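Local atomic coordinates of malate Synthase (Haloferax volcanii, PDB entry 3OYZ), a protein that catalyses the magnesium-dependent Claisen condensation of acetyl-CoA with glyoxylate and the hydrolysis of the malyl-CoA formed, giving malate and CoA in the glyoxylate cycle. Residues 12-17 against 43-48; 36-41 against 76-81; 49-54 against 82-87. One frame throughout, in Å; residues are numbered along the deposited sequence.

Interaction 1. Residues 12-17 against 43-48; sequences RTFFTS and PDVWVP. With ACO (acetyl coenzyme *a), chain B.
S17 and W46 meet where the adenine of acetyl-CoA docks. W46 NE1 points in its ring plane at S17 OG, 3.0 Å away and nearly straight (174°), while S17 OG donates to ACO N1A at 2.8 Å. T16 O receives ACO N6A, and T16 OG1, between its own N and carbonyl carbon (chi1 39°), donates to ACO O5P. The F15 ring crosses W46 obliquely, its CD2 3.8 Å from W46 CD1. On the face bearing F14, V45 and V47, V47 CG2 sits over the F14 ring, 3.7 Å from its centroid, a CH-pi contact. Between these layers run parallel strands 13-17 and 45-48, paired from the weak V45 N to T13 O bond to S17 N to V47 O, with V47 N to F15 O (2.8 Å) between them, neighbours in the TIM barrel joined by helix 29-36. Just ahead of the strands, R12 grips D44 side-on through NE and NH2, and R12 N adds a second bond to D44 OD2; R8 of the same chain and R409 of the second subunit also bridge to D44, and Q412 of that subunit accepts from R12 NH2. The bond from W46 NE1 leaves S17 OG to act as donor, as expected if adenine N1 is unprotonated.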
loop_
_atom_site.group_PDB
_atom_site.type_symbol
_atom_site.label_atom_id
_atom_site.label_comp_id
_atom_site.label_asym_id
_atom_site.label_seq_id
_atom_site.Cartn_x
_atom_site.Cartn_y
_atom_site.Cartn_z
ATOM N N ARG A 12 18.532 -15.269 -1.695
ATOM C CA ARG A 12 17.941 -15.530 -0.387
ATOM C C ARG A 12 18.547 -14.663 0.674
ATOM O O ARG A 12 17.842 -14.308 1.624
ATOM C CB ARG A 12 18.217 -17.010 0.040
ATOM C CG ARG A 12 17.509 -18.030 -0.858
ATOM C CD ARG A 12 18.016 -19.460 -0.536
ATOM N NE ARG A 12 19.393 -19.544 -1.019
ATOM C CZ ARG A 12 20.173 -20.612 -0.810
ATOM N NH1 ARG A 12 19.702 -21.646 -0.114
ATOM N NH2 ARG A 12 21.371 -20.655 -1.374
ATOM N N THR A 13 19.846 -14.339 0.578
ATOM C CA THR A 13 20.537 -13.821 1.754
ATOM C C THR A 13 21.450 -12.767 1.181
ATOM O O THR A 13 22.048 -13.014 0.141
ATOM C CB THR A 13 21.452 -14.960 2.390
ATOM O OG1 THR A 13 21.822 -15.838 1.328
ATOM C CG2 THR A 13 20.604 -15.864 3.235
ATOM N N PHE A 14 21.532 -11.634 1.863
ATOM C CA PHE A 14 22.293 -10.452 1.496
ATOM C C PHE A 14 22.974 -10.179 2.807
ATOM O O PHE A 14 22.357 -9.634 3.739
ATOM C CB PHE A 14 21.248 -9.338 1.118
ATOM C CG PHE A 14 21.825 -7.995 0.762
ATOM C CD1 PHE A 14 22.091 -7.644 -0.557
ATOM C CD2 PHE A 14 21.925 -7.022 1.733
ATOM C CE1 PHE A 14 22.606 -6.394 -0.880
ATOM C CE2 PHE A 14 22.378 -5.764 1.424
ATOM C CZ PHE A 14 22.711 -5.419 0.119
ATOM N N PHE A 15 24.260 -10.527 2.930
ATOM C CA PHE A 15 24.913 -10.435 4.266
ATOM C C PHE A 15 25.927 -9.327 4.364
ATOM O O PHE A 15 26.844 -9.365 3.565
ATOM C CB PHE A 15 25.758 -11.739 4.378
ATOM C CG PHE A 15 26.549 -11.919 5.665
ATOM C CD1 PHE A 15 26.065 -11.495 6.890
ATOM C CD2 PHE A 15 27.735 -12.688 5.643
ATOM C CE1 PHE A 15 26.818 -11.672 8.099
ATOM C CE2 PHE A 15 28.490 -12.913 6.832
ATOM C CZ PHE A 15 28.005 -12.428 8.066
ATOM N N THR A 16 25.816 -8.348 5.249
ATOM C CA THR A 16 26.845 -7.328 5.293
ATOM C C THR A 16 27.920 -7.629 6.375
ATOM O O THR A 16 27.563 -8.053 7.481
ATOM C CB THR A 16 26.247 -5.996 5.698
ATOM O OG1 THR A 16 25.289 -6.302 6.709
ATOM C CG2 THR A 16 25.464 -5.337 4.435
ATOM N N SER A 17 29.171 -7.247 6.101
ATOM C CA SER A 17 30.282 -7.353 7.071
ATOM C C SER A 17 31.045 -6.036 7.211
ATOM O O SER A 17 31.405 -5.405 6.230
ATOM C CB SER A 17 31.262 -8.421 6.593
ATOM O OG SER A 17 30.598 -9.683 6.564
ATOM N N PRO A 43 26.450 -16.728 2.158
ATOM C CA PRO A 43 25.262 -16.016 1.610
ATOM C C PRO A 43 25.203 -16.057 0.097
ATOM O O PRO A 43 26.247 -16.134 -0.546
ATOM C CB PRO A 43 25.392 -14.625 2.241
ATOM C CG PRO A 43 26.893 -14.393 2.304
ATOM C CD PRO A 43 27.440 -15.805 2.737
ATOM N N ASP A 44 24.017 -16.000 -0.527
ATOM C CA ASP A 44 23.969 -15.792 -1.983
ATOM C C ASP A 44 24.678 -14.493 -2.393
ATOM O O ASP A 44 25.325 -14.405 -3.432
ATOM C CB ASP A 44 22.502 -15.754 -2.422
ATOM C CG ASP A 44 21.865 -17.100 -2.362
ATOM O OD1 ASP A 44 22.607 -18.101 -2.561
ATOM O OD2 ASP A 44 20.638 -17.167 -2.119
ATOM N N VAL A 45 24.620 -13.469 -1.563
ATOM C CA VAL A 45 25.223 -12.172 -1.905
ATOM C C VAL A 45 25.901 -11.718 -0.660
ATOM O O VAL A 45 25.303 -11.593 0.396
ATOM C CB VAL A 45 24.161 -11.075 -2.432
ATOM C CG1 VAL A 45 24.805 -9.747 -2.435
ATOM C CG2 VAL A 45 23.876 -11.363 -3.849
ATOM N N TRP A 46 27.191 -11.429 -0.793
ATOM C CA TRP A 46 27.924 -10.998 0.355
ATOM C C TRP A 46 28.306 -9.544 0.150
ATOM O O TRP A 46 28.801 -9.194 -0.904
ATOM C CB TRP A 46 29.216 -11.868 0.495
ATOM C CG TRP A 46 30.058 -11.369 1.650
ATOM C CD1 TRP A 46 29.616 -10.948 2.871
ATOM C CD2 TRP A 46 31.479 -11.199 1.666
ATOM N NE1 TRP A 46 30.677 -10.521 3.643
ATOM C CE2 TRP A 46 31.822 -10.632 2.901
ATOM C CE3 TRP A 46 32.507 -11.493 0.738
ATOM C CZ2 TRP A 46 33.168 -10.414 3.296
ATOM C CZ3 TRP A 46 33.844 -11.153 1.085
ATOM C CH2 TRP A 46 34.146 -10.638 2.357
ATOM N N VAL A 47 28.093 -8.712 1.148
ATOM C CA VAL A 47 28.307 -7.272 1.024
ATOM C C VAL A 47 29.357 -6.745 1.998
ATOM O O VAL A 47 29.049 -6.362 3.133
ATOM C CB VAL A 47 26.913 -6.567 1.246
ATOM C CG1 VAL A 47 27.001 -5.075 0.997
ATOM C CG2 VAL A 47 25.925 -7.209 0.283
ATOM N N PRO A 48 30.624 -6.669 1.557
ATOM C CA PRO A 48 31.481 -5.921 2.460
ATOM C C PRO A 48 31.013 -4.477 2.566
ATOM O O PRO A 48 31.002 -3.762 1.564
ATOM C CB PRO A 48 32.814 -5.896 1.710
ATOM C CG PRO A 48 32.862 -7.192 0.927
ATOM C CD PRO A 48 31.382 -7.402 0.509
HETATM N N1A ACO B . 30.464 -10.420 9.283
HETATM C C2A ACO B . 31.503 -11.231 9.563
HETATM N N3A ACO B . 31.581 -11.871 10.743
HETATM C C4A ACO B . 30.652 -11.733 11.724
HETATM C C5A ACO B . 29.499 -10.851 11.442
HETATM C C6A ACO B . 29.461 -10.145 10.147
HETATM N N6A ACO B . 28.409 -9.307 9.949
HETATM N N7A ACO B . 28.712 -10.853 12.526
HETATM C C8A ACO B . 29.312 -11.649 13.442
HETATM N N9A ACO B . 30.428 -12.208 12.954
HETATM C C1B ACO B . 31.289 -13.159 13.728
HETATM C C2B ACO B . 31.331 -12.677 15.172
HETATM O O2B ACO B . 32.366 -11.705 15.302
HETATM C C3B ACO B . 31.572 -13.955 15.951
HETATM O O3B ACO B . 32.970 -14.183 15.752
HETATM P P3B ACO B . 33.960 -15.065 16.729
HETATM O O7A ACO B . 34.055 -16.326 15.884
HETATM O O8A ACO B . 33.143 -15.112 18.003
HETATM O O9A ACO B . 35.239 -14.274 16.891
HETATM C C4B ACO B . 30.763 -14.968 15.157
HETATM O O4B ACO B . 30.744 -14.489 13.805
HETATM C C5B ACO B . 29.320 -15.044 15.642
HETATM O O5B ACO B . 28.922 -13.712 15.971
HETATM P P1A ACO B . 27.579 -13.397 16.790
HETATM O O1A ACO B . 27.593 -13.844 18.216
HETATM O O2A ACO B . 26.494 -14.023 15.963
HETATM O O3A ACO B . 27.315 -11.818 16.824
HETATM P P2A ACO B . 28.162 -10.827 17.756
HETATM O O4A ACO B . 29.528 -11.378 17.501
HETATM O O5A ACO B . 27.368 -10.619 19.029
HETATM O O6A ACO B . 28.073 -9.354 17.071
HETATM C CBP ACO B . 27.129 -7.573 15.662
HETATM C CCP ACO B . 26.861 -8.699 16.668
HETATM C CDP ACO B . 28.057 -6.517 16.261
HETATM C CEP ACO B . 25.791 -6.900 15.387
HETATM C CAP ACO B . 27.799 -8.074 14.377
HETATM O OAP ACO B . 27.039 -9.214 14.002
HETATM C C9P ACO B . 27.769 -7.085 13.229
HETATM O O9P ACO B . 28.488 -6.081 13.262
HETATM N N8P ACO B . 26.912 -7.355 12.230
HETATM C C7P ACO B . 26.843 -6.453 11.088
HETATM C C6P ACO B . 26.135 -5.124 11.395
HETATM C C5P ACO B . 25.923 -4.465 10.044
HETATM O O5P ACO B . 26.295 -5.037 9.021
HETATM N N4P ACO B . 25.278 -3.300 10.068
HETATM C C3P ACO B . 24.933 -2.525 8.889
HETATM C C2P ACO B . 23.860 -3.218 8.045
HETATM S S1P ACO B . 22.400 -2.557 8.793
HETATM C C ACO B . 22.119 -1.001 8.212
HETATM O O ACO B . 22.961 -0.335 7.641
HETATM C CH3 ACO B . 20.764 -0.422 8.481
#

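Interaction 2. Residues 36-41 against 76-81; sequences GLRGMQ and EFPGEI
The guanidinium of R38 lies with one face against the backbone of E76 and F77. E76 O stands 3.5 Å above the plane of that group, over its centre, and is 3.6 Å from R38 CZ, so the carbonyl meets the flat cation from above and not through an N-H at its edge. F77 CA lies over the same face. The R38 side chain gets there by a bend at chi2 (-81°), which sets CD off from the line of the first carbons. It passes P78 at a slant, with R38 NH1 3.7 Å from P78 CD. One N-H of NH1 turns back to the residue before it: R38 NH1 donates to L37 O at 2.8 Å, coming from above the carbonyl plane, and A35 O at the end of helix 29-36 is a further acceptor for NH1. The group is thus tied to its own loop while its face rests on the other. L37 O is also 3.7 Å from P78 CD, and P78 CD lies over one face of the F77 ring, offset toward its rim.

The two segments belong to successive connections of the TIM barrel: residues 36-41 lead from helix 29-36 toward strand 45-49, and residues 76-81 lead from helix 59-73 into the short strand 80-81. Their meeting is small, burying 197 Å² in all, and sits at the end of the barrel where strands begin. F77 turns its ring to W46 of strand 45-49 and P43 just before it, the two aromatic planes about 40° apart. The carboxylate of E76 stays apart from the cation, R38 NH2 being 5.1 Å from E76 OE1, a separation at which the opposite charges may still attract weakly. Beyond R38, the loop faces the second subunit, where Q412 donates to G39 O and E415 accepts from M40 N.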
loop_
_atom_site.group_PDB
_atom_site.type_symbol
_atom_site.label_atom_id
_atom_site.label_comp_id
_atom_site.label_asym_id
_atom_site.label_seq_id
_atom_site.Cartn_x
_atom_site.Cartn_y
_atom_site.Cartn_z
ATOM N N GLY A 36 35.473 -16.833 4.230
ATOM C CA GLY A 36 35.704 -18.297 4.290
ATOM C C GLY A 36 34.459 -19.141 4.482
ATOM O O GLY A 36 34.485 -20.374 4.323
ATOM N N LEU A 37 33.309 -18.486 4.692
ATOM C CA LEU A 37 32.048 -19.215 4.860
ATOM C C LEU A 37 31.679 -20.051 3.643
ATOM O O LEU A 37 31.941 -19.604 2.530
ATOM C CB LEU A 37 30.949 -18.203 5.196
ATOM C CG LEU A 37 31.016 -17.450 6.520
ATOM C CD1 LEU A 37 29.897 -16.387 6.619
ATOM C CD2 LEU A 37 30.898 -18.429 7.712
ATOM N N ARG A 38 31.001 -21.196 3.798
ATOM C CA ARG A 38 30.682 -22.141 2.716
ATOM C C ARG A 38 29.373 -22.877 2.982
ATOM O O ARG A 38 28.932 -22.960 4.114
ATOM C CB ARG A 38 31.769 -23.232 2.563
ATOM C CG ARG A 38 33.172 -22.713 2.218
ATOM C CD ARG A 38 33.411 -22.381 0.702
ATOM N NE ARG A 38 34.741 -21.784 0.471
ATOM C CZ ARG A 38 35.169 -20.555 0.767
ATOM N NH1 ARG A 38 34.369 -19.580 1.197
ATOM N NH2 ARG A 38 36.438 -20.234 0.520
ATOM N N GLY A 39 28.802 -23.488 1.964
ATOM C CA GLY A 39 27.516 -24.172 2.101
ATOM C C GLY A 39 26.399 -23.258 2.634
ATOM O O GLY A 39 26.238 -22.108 2.219
ATOM N N MET A 40 25.627 -23.774 3.580
ATOM C CA MET A 40 24.424 -23.121 4.025
ATOM C C MET A 40 24.825 -21.945 4.868
ATOM O O MET A 40 24.004 -21.055 5.116
ATOM C CB MET A 40 23.529 -24.085 4.799
ATOM C CG MET A 40 22.730 -24.923 3.848
ATOM S SD MET A 40 21.415 -24.086 2.919
ATOM C CE MET A 40 20.631 -25.529 2.185
ATOM N N GLN A 41 26.103 -21.923 5.233
ATOM C CA GLN A 41 26.610 -20.847 6.051
ATOM C C GLN A 41 26.970 -19.641 5.179
ATOM O O GLN A 41 27.262 -18.586 5.730
ATOM C CB GLN A 41 27.892 -21.270 6.795
ATOM C CG GLN A 41 27.659 -21.885 8.190
ATOM C CD GLN A 41 28.926 -22.576 8.661
ATOM O OE1 GLN A 41 29.047 -23.760 8.419
ATOM N NE2 GLN A 41 29.915 -21.855 9.183
ATOM N N GLU A 76 37.421 -18.069 -4.498
ATOM C CA GLU A 76 36.578 -19.265 -4.237
ATOM C C GLU A 76 35.413 -18.913 -3.320
ATOM O O GLU A 76 34.856 -19.838 -2.736
ATOM C CB GLU A 76 37.259 -20.496 -3.584
ATOM C CG GLU A 76 38.260 -21.320 -4.422
ATOM C CD GLU A 76 39.617 -20.693 -4.286
ATOM O OE1 GLU A 76 39.752 -19.888 -3.319
ATOM O OE2 GLU A 76 40.478 -20.907 -5.170
ATOM N N PHE A 77 35.110 -17.624 -3.112
ATOM C CA PHE A 77 33.907 -17.328 -2.319
ATOM C C PHE A 77 32.741 -17.904 -3.111
ATOM O O PHE A 77 32.682 -17.685 -4.327
ATOM C CB PHE A 77 33.738 -15.830 -2.131
ATOM C CG PHE A 77 32.587 -15.511 -1.255
ATOM C CD1 PHE A 77 32.658 -15.798 0.104
ATOM C CD2 PHE A 77 31.414 -14.981 -1.792
ATOM C CE1 PHE A 77 31.591 -15.577 0.947
ATOM C CE2 PHE A 77 30.332 -14.768 -0.950
ATOM C CZ PHE A 77 30.397 -15.074 0.399
ATOM N N PRO A 78 31.844 -18.706 -2.503
ATOM C CA PRO A 78 30.941 -19.290 -3.495
ATOM C C PRO A 78 29.705 -18.428 -3.899
ATOM O O PRO A 78 29.044 -18.842 -4.839
ATOM C CB PRO A 78 30.342 -20.498 -2.765
ATOM C CG PRO A 78 30.274 -20.040 -1.360
ATOM C CD PRO A 78 31.540 -19.180 -1.140
ATOM N N GLY A 79 29.310 -17.436 -3.104
ATOM C CA GLY A 79 28.219 -16.509 -3.484
ATOM C C GLY A 79 28.696 -15.347 -4.346
ATOM O O GLY A 79 29.750 -15.450 -4.968
ATOM N N GLU A 80 27.969 -14.225 -4.435
ATOM C CA GLU A 80 28.454 -13.121 -5.303
ATOM C C GLU A 80 28.901 -12.056 -4.382
ATOM O O GLU A 80 28.249 -11.849 -3.364
ATOM C CB GLU A 80 27.295 -12.580 -6.184
ATOM C CG GLU A 80 26.903 -13.499 -7.359
ATOM C CD GLU A 80 25.879 -12.828 -8.323
ATOM O OE1 GLU A 80 25.633 -11.609 -8.149
ATOM O OE2 GLU A 80 25.362 -13.457 -9.290
ATOM N N ILE A 81 29.923 -11.286 -4.758
ATOM C CA ILE A 81 30.416 -10.222 -3.929
ATOM C C ILE A 81 30.039 -8.804 -4.513
ATOM O O ILE A 81 30.370 -8.438 -5.637
ATOM C CB ILE A 81 31.955 -10.322 -3.734
ATOM C CG1 ILE A 81 32.403 -11.770 -3.325
ATOM C CG2 ILE A 81 32.479 -9.247 -2.755
ATOM C CD1 ILE A 81 33.971 -11.825 -2.984
#

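Interaction 3. Residues 49-54 against 82-87; sequences DNEDAT and HPRMVW. With ACO (acetyl coenzyme *a), chain B; PYR (pyruvic acid), chain C.
D49 and R84 are joined by a side-on salt bridge, their side chains running alongside each other. R84 NE donates to D49 OD1 at 2.8 Å and nearly straight (172°), and R84 NH2 to D49 OD2 at 2.7 Å. E51 completes a salt-bridge network, through charge alone: its OE1 lies 3.0 Å above the guanidinium plane of R84, over its centre, where no N-H points at it. Further hydrogen bonds fix the D49 carboxylate: E51 N reaches D49 OD1 from the face opposite R84 NE, making an Asx turn, and A53 N donates to D49 OD2. The backbones join through N50 N to R84 O, and a water bridges E51 OE2 to W87 O. Carbon contacts are few and loose: V86 CG1 with E51 CG and M85 CE with N50 CB, each pair 4.1 Å apart. The ligands are bound at the edge of the guanidinium, near its plane: R84 NH1 to PYR O3 at 2.8 Å and R84 NH2 to ACO O at 2.9 Å. D52, a magnesium-binding residue, brings its CB near ACO O. Such loops after the strands form the active site of a TIM barrel, here with one arginine bound to both the acetyl carbonyl and the glyoxylate analogue pyruvate.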
loop_
_atom_site.group_PDB
_atom_site.type_symbol
_atom_site.label_atom_id
_atom_site.label_comp_id
_atom_site.label_asym_id
_atom_site.label_seq_id
_atom_site.Cartn_x
_atom_site.Cartn_y
_atom_site.Cartn_z
ATOM N N ASP A 49 30.748 -4.020 3.764
ATOM C CA ASP A 49 30.044 -2.784 3.972
ATOM C C ASP A 49 30.859 -1.639 4.442
ATOM O O ASP A 49 30.920 -1.442 5.640
ATOM C CB ASP A 49 28.880 -3.052 4.916
ATOM C CG ASP A 49 27.904 -1.910 5.006
ATOM O OD1 ASP A 49 28.056 -0.934 4.259
ATOM O OD2 ASP A 49 27.036 -1.970 5.904
ATOM N N ASN A 50 31.318 -0.802 3.508
ATOM C CA ASN A 50 31.995 0.426 3.835
ATOM C C ASN A 50 31.150 1.585 4.317
ATOM O O ASN A 50 31.694 2.663 4.579
ATOM C CB ASN A 50 32.876 0.871 2.665
ATOM C CG ASN A 50 34.244 1.424 3.160
ATOM O OD1 ASN A 50 34.864 0.856 4.076
ATOM N ND2 ASN A 50 34.695 2.510 2.571
ATOM N N GLU A 51 29.832 1.371 4.418
ATOM C CA GLU A 51 28.942 2.451 4.840
ATOM C C GLU A 51 28.549 2.221 6.282
ATOM O O GLU A 51 29.477 2.199 7.124
ATOM C CB GLU A 51 27.703 2.572 3.926
ATOM C CG GLU A 51 26.967 3.891 4.167
ATOM C CD GLU A 51 25.459 3.719 4.321
ATOM O OE1 GLU A 51 25.008 2.664 4.770
ATOM O OE2 GLU A 51 24.681 4.657 4.097
ATOM N N ASP A 52 27.261 1.996 6.602
ATOM C CA ASP A 52 26.857 2.034 8.021
ATOM C C ASP A 52 27.453 0.949 8.944
ATOM O O ASP A 52 27.450 1.110 10.160
ATOM C CB ASP A 52 25.379 2.320 8.296
ATOM C CG ASP A 52 25.024 3.806 7.986
ATOM O OD1 ASP A 52 25.913 4.609 7.601
ATOM O OD2 ASP A 52 23.901 4.294 8.190
ATOM N N ALA A 53 27.962 -0.134 8.388
ATOM C CA ALA A 53 28.639 -1.138 9.226
ATOM C C ALA A 53 29.979 -0.683 9.795
ATOM O O ALA A 53 30.451 -1.259 10.782
ATOM C CB ALA A 53 28.831 -2.431 8.441
ATOM N N THR A 54 30.533 0.379 9.209
ATOM C CA THR A 54 31.907 0.840 9.396
ATOM C C THR A 54 31.910 2.268 9.926
ATOM O O THR A 54 31.236 3.171 9.407
ATOM C CB THR A 54 32.716 0.711 8.109
ATOM O OG1 THR A 54 32.585 -0.644 7.671
ATOM C CG2 THR A 54 34.178 1.020 8.335
ATOM N N HIS A 82 29.399 -8.000 -3.690
ATOM C CA HIS A 82 28.904 -6.663 -4.115
ATOM C C HIS A 82 29.145 -5.769 -2.936
ATOM O O HIS A 82 28.262 -5.640 -2.100
ATOM C CB HIS A 82 27.361 -6.801 -4.309
ATOM C CG HIS A 82 26.944 -7.651 -5.472
ATOM N ND1 HIS A 82 26.563 -7.121 -6.689
ATOM C CD2 HIS A 82 26.708 -8.988 -5.555
ATOM C CE1 HIS A 82 26.203 -8.099 -7.499
ATOM N NE2 HIS A 82 26.238 -9.239 -6.818
ATOM N N PRO A 83 30.295 -5.059 -2.818
ATOM C CA PRO A 83 30.502 -4.216 -1.660
ATOM C C PRO A 83 29.618 -2.940 -1.585
ATOM O O PRO A 83 29.266 -2.391 -2.650
ATOM C CB PRO A 83 31.956 -3.720 -1.870
ATOM C CG PRO A 83 32.619 -4.708 -2.680
ATOM C CD PRO A 83 31.503 -5.154 -3.656
ATOM N N ARG A 84 29.257 -2.480 -0.400
ATOM C CA ARG A 84 28.462 -1.249 -0.265
ATOM C C ARG A 84 29.412 -0.065 -0.100
ATOM O O ARG A 84 30.204 -0.039 0.857
ATOM C CB ARG A 84 27.446 -1.331 0.894
ATOM C CG ARG A 84 26.638 0.020 1.115
ATOM C CD ARG A 84 25.317 -0.201 1.779
ATOM N NE ARG A 84 25.465 -0.401 3.228
ATOM C CZ ARG A 84 24.504 -0.255 4.129
ATOM N NH1 ARG A 84 23.236 0.133 3.843
ATOM N NH2 ARG A 84 24.836 -0.423 5.389
ATOM N N MET A 85 29.263 0.938 -0.978
ATOM C CA MET A 85 30.004 2.184 -0.946
ATOM C C MET A 85 29.186 3.260 -0.218
ATOM O O MET A 85 27.946 3.164 -0.070
ATOM C CB MET A 85 30.288 2.612 -2.399
ATOM C CG MET A 85 30.932 1.463 -3.151
ATOM S SD MET A 85 32.755 1.386 -2.821
ATOM C CE MET A 85 32.736 0.292 -1.414
ATOM N N VAL A 86 29.830 4.372 0.110
ATOM C CA VAL A 86 29.008 5.450 0.677
ATOM C C VAL A 86 28.289 6.215 -0.454
ATOM O O VAL A 86 28.759 6.166 -1.589
ATOM C CB VAL A 86 29.784 6.453 1.558
ATOM C CG1 VAL A 86 30.327 5.726 2.801
ATOM C CG2 VAL A 86 30.946 7.089 0.783
ATOM N N TRP A 87 27.143 6.801 -0.149
ATOM C CA TRP A 87 26.392 7.639 -1.122
ATOM C C TRP A 87 25.347 8.434 -0.372
ATOM O O TRP A 87 24.852 8.061 0.697
ATOM C CB TRP A 87 25.713 6.754 -2.189
ATOM C CG TRP A 87 24.980 7.485 -3.299
ATOM C CD1 TRP A 87 23.646 7.892 -3.306
ATOM C CD2 TRP A 87 25.544 7.892 -4.557
ATOM N NE1 TRP A 87 23.378 8.516 -4.517
ATOM C CE2 TRP A 87 24.500 8.497 -5.303
ATOM C CE3 TRP A 87 26.816 7.754 -5.135
ATOM C CZ2 TRP A 87 24.696 8.998 -6.587
ATOM C CZ3 TRP A 87 27.033 8.245 -6.426
ATOM C CH2 TRP A 87 25.991 8.968 -7.072
HETATM N N1A ACO B . 30.464 -10.420 9.283
HETATM C C2A ACO B . 31.503 -11.231 9.563
HETATM N N3A ACO B . 31.581 -11.871 10.743
HETATM C C4A ACO B . 30.652 -11.733 11.724
HETATM C C5A ACO B . 29.499 -10.851 11.442
HETATM C C6A ACO B . 29.461 -10.145 10.147
HETATM N N6A ACO B . 28.409 -9.307 9.949
HETATM N N7A ACO B . 28.712 -10.853 12.526
HETATM C C8A ACO B . 29.312 -11.649 13.442
HETATM N N9A ACO B . 30.428 -12.208 12.954
HETATM C C1B ACO B . 31.289 -13.159 13.728
HETATM C C2B ACO B . 31.331 -12.677 15.172
HETATM O O2B ACO B . 32.366 -11.705 15.302
HETATM C C3B ACO B . 31.572 -13.955 15.951
HETATM O O3B ACO B . 32.970 -14.183 15.752
HETATM P P3B ACO B . 33.960 -15.065 16.729
HETATM O O7A ACO B . 34.055 -16.326 15.884
HETATM O O8A ACO B . 33.143 -15.112 18.003
HETATM O O9A ACO B . 35.239 -14.274 16.891
HETATM C C4B ACO B . 30.763 -14.968 15.157
HETATM O O4B ACO B . 30.744 -14.489 13.805
HETATM C C5B ACO B . 29.320 -15.044 15.642
HETATM O O5B ACO B . 28.922 -13.712 15.971
HETATM P P1A ACO B . 27.579 -13.397 16.790
HETATM O O1A ACO B . 27.593 -13.844 18.216
HETATM O O2A ACO B . 26.494 -14.023 15.963
HETATM O O3A ACO B . 27.315 -11.818 16.824
HETATM P P2A ACO B . 28.162 -10.827 17.756
HETATM O O4A ACO B . 29.528 -11.378 17.501
HETATM O O5A ACO B . 27.368 -10.619 19.029
HETATM O O6A ACO B . 28.073 -9.354 17.071
HETATM C CBP ACO B . 27.129 -7.573 15.662
HETATM C CCP ACO B . 26.861 -8.699 16.668
HETATM C CDP ACO B . 28.057 -6.517 16.261
HETATM C CEP ACO B . 25.791 -6.900 15.387
HETATM C CAP ACO B . 27.799 -8.074 14.377
HETATM O OAP ACO B . 27.039 -9.214 14.002
HETATM C C9P ACO B . 27.769 -7.085 13.229
HETATM O O9P ACO B . 28.488 -6.081 13.262
HETATM N N8P ACO B . 26.912 -7.355 12.230
HETATM C C7P ACO B . 26.843 -6.453 11.088
HETATM C C6P ACO B . 26.135 -5.124 11.395
HETATM C C5P ACO B . 25.923 -4.465 10.044
HETATM O O5P ACO B . 26.295 -5.037 9.021
HETATM N N4P ACO B . 25.278 -3.300 10.068
HETATM C C3P ACO B . 24.933 -2.525 8.889
HETATM C C2P ACO B . 23.860 -3.218 8.045
HETATM S S1P ACO B . 22.400 -2.557 8.793
HETATM C C ACO B . 22.119 -1.001 8.212
HETATM O O ACO B . 22.961 -0.335 7.641
HETATM C CH3 ACO B . 20.764 -0.422 8.481
HETATM C C PYR C . 19.048 0.687 6.730
HETATM O O PYR C . 19.115 1.962 6.704
HETATM O OXT PYR C . 18.014 0.047 7.146
HETATM C CA PYR C . 20.108 -0.007 6.144
HETATM O O3 PYR C . 21.098 0.646 5.603
HETATM C CB PYR C . 20.072 -1.487 6.059
HETATM O O HOH W 1 25.913 6.739 2.938
#

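Strand 45-49 and its flanks tie the three contacts together. Interactions 1 and 2, with centres about 9 Å apart, meet in the sheet where W46 N and E80 O, and D44 O and E80 N, are each 2.8 Å apart, probable hydrogen bonds; F15 CE2 also packs on L37 CD1 at 3.8 Å. Both touch the second subunit. Interaction 3 continues from interaction 1 toward the C-terminal ends of the strands, their centres about 12 Å apart: S17 O lies 2.9 Å from D49 N, and P48 O 2.9 Å from R84 N. Acetyl-CoA spans these two, its adenine at interaction 1 and its acetyl group at interaction 3, beside pyruvate and magnesium. Interaction 2 lies about 19 Å from interaction 3, centre to centre.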